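Local coordinates for adhesin LabA (Helicobacter pylori, PDB 6GMM), which is an outer-surface adhesin and lectin that probably helps the bacterium attach to the gastric mucosa by recognising LacdiNAc glycans, at residues A[297-300]-A[301-304]. Sequence-based numbering, arbitrary orientation.
Sequences QAEI and LNRA
E299 and R303, one helical turn apart on helix 287-311, form an i to i+4 salt bridge that is a worked example of how a helix pairs opposite charges along one flank. R303 presents NE and NH1 along one side of its guanidinium to the carboxylate: NE lies 3.1 Å from E299 OE2 and NH1 3.3 Å from the same oxygen, so a single carboxylate atom takes both bonds. The two nitrogens approach OE2 differently. NH1 uses the syn lone pair of OE2, whereas NE meets that syn side 33° out of the carboxylate plane; OE2 itself sits close to the guanidinium plane, and the two planes stand 75° apart. Both chains bend at chi2, which brings their polar ends together; the backbone keeps the regular helical bond from R303 N to E299 O, 2.8 Å long and nearly straight.

N302 runs beside the glutamate, its OD1 3.4 Å from E299 OE1, an approach of two acceptors that brings no bond, while the same OD1 sits above one face of the R303 guanidinium, offset toward its rim. Round the helix, L301 packs CG against Q297 O at 3.4 Å, and A304 N donates to I300 O. Farther out, N251 on helix 239-264 accepts from R303 NH2, which helps to fix the guanidinium, and I254 touches both charged side chains. Q297 bonds to S45 and L42 of helix 32-50, while L301 meets A372 and I375 of helix 369-386. The charged flank thus faces helix 239-264, and the arginine's positive charge probably favours the ionised carboxylate and may ease the approach of N302 OD1 to E299 OE1.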
loop_
_atom_site.group_PDB
_atom_site.type_symbol
_atom_site.label_atom_id
_atom_site.label_comp_id
_atom_site.label_asym_id
_atom_site.label_seq_id
_atom_site.Cartn_x
_atom_site.Cartn_y
_atom_site.Cartn_z
ATOM N N GLN A 297 -9.268 -5.875 -0.570
ATOM C CA GLN A 297 -8.059 -6.700 -0.690
ATOM C C GLN A 297 -7.216 -6.282 -1.890
ATOM O O GLN A 297 -5.998 -6.258 -1.794
ATOM C CB GLN A 297 -8.423 -8.193 -0.811
ATOM C CG GLN A 297 -9.034 -8.745 0.475
ATOM C CD GLN A 297 -9.046 -10.240 0.509
ATOM O OE1 GLN A 297 -8.133 -10.905 0.015
ATOM N NE2 GLN A 297 -10.050 -10.794 1.164
ATOM N N ALA A 298 -7.857 -5.938 -3.009
ATOM C CA ALA A 298 -7.122 -5.502 -4.191
ATOM C C ALA A 298 -6.464 -4.159 -3.960
ATOM O O ALA A 298 -5.347 -3.966 -4.464
ATOM C CB ALA A 298 -8.026 -5.458 -5.410
ATOM N N GLU A 299 -7.130 -3.237 -3.185
ATOM C CA GLU A 299 -6.581 -1.898 -2.848
ATOM C C GLU A 299 -5.352 -2.012 -1.994
ATOM O O GLU A 299 -4.328 -1.428 -2.330
ATOM C CB GLU A 299 -7.601 -0.984 -2.153
ATOM C CG GLU A 299 -8.024 0.216 -2.980
ATOM C CD GLU A 299 -6.950 1.242 -3.288
ATOM O OE1 GLU A 299 -6.148 1.005 -4.221
ATOM O OE2 GLU A 299 -6.978 2.328 -2.667
ATOM N N ILE A 300 -5.439 -2.801 -0.901
ATOM C CA ILE A 300 -4.322 -3.114 -0.006
ATOM C C ILE A 300 -3.104 -3.503 -0.842
ATOM O O ILE A 300 -2.034 -2.936 -0.663
ATOM C CB ILE A 300 -4.717 -4.227 0.974
ATOM C CG1 ILE A 300 -5.779 -3.706 1.965
ATOM C CG2 ILE A 300 -3.484 -4.812 1.664
ATOM C CD1 ILE A 300 -6.362 -4.706 2.843
ATOM N N LEU A 301 -3.284 -4.404 -1.791
ATOM C CA LEU A 301 -2.212 -4.830 -2.685
ATOM C C LEU A 301 -1.661 -3.674 -3.544
ATOM O O LEU A 301 -0.432 -3.518 -3.656
ATOM C CB LEU A 301 -2.690 -6.017 -3.540
ATOM C CG LEU A 301 -2.918 -7.302 -2.718
ATOM C CD1 LEU A 301 -3.395 -8.468 -3.591
ATOM C CD2 LEU A 301 -1.678 -7.662 -1.879
ATOM N N ASN A 302 -2.568 -2.813 -4.070
ATOM C CA ASN A 302 -2.183 -1.651 -4.885
ATOM C C ASN A 302 -1.261 -0.790 -4.028
ATOM O O ASN A 302 -0.132 -0.502 -4.447
ATOM C CB ASN A 302 -3.431 -0.837 -5.305
ATOM C CG ASN A 302 -3.153 0.495 -5.976
ATOM O OD1 ASN A 302 -2.964 1.533 -5.324
ATOM N ND2 ASN A 302 -3.161 0.502 -7.296
ATOM N N ARG A 303 -1.727 -0.455 -2.806
ATOM C CA ARG A 303 -1.003 0.383 -1.847
ATOM C C ARG A 303 0.326 -0.203 -1.391
ATOM O O ARG A 303 1.310 0.530 -1.408
ATOM C CB ARG A 303 -1.900 0.752 -0.658
ATOM C CG ARG A 303 -3.149 1.529 -1.091
ATOM C CD ARG A 303 -2.815 2.783 -1.880
ATOM N NE ARG A 303 -4.012 3.318 -2.526
ATOM C CZ ARG A 303 -4.091 4.509 -3.106
ATOM N NH1 ARG A 303 -5.231 4.913 -3.652
ATOM N NH2 ARG A 303 -3.040 5.321 -3.119
ATOM N N ALA A 304 0.386 -1.510 -1.026
ATOM C CA ALA A 304 1.655 -2.161 -0.614
ATOM C C ALA A 304 2.683 -2.036 -1.756
ATOM O O ALA A 304 3.813 -1.650 -1.526
ATOM C CB ALA A 304 1.424 -3.627 -0.282
#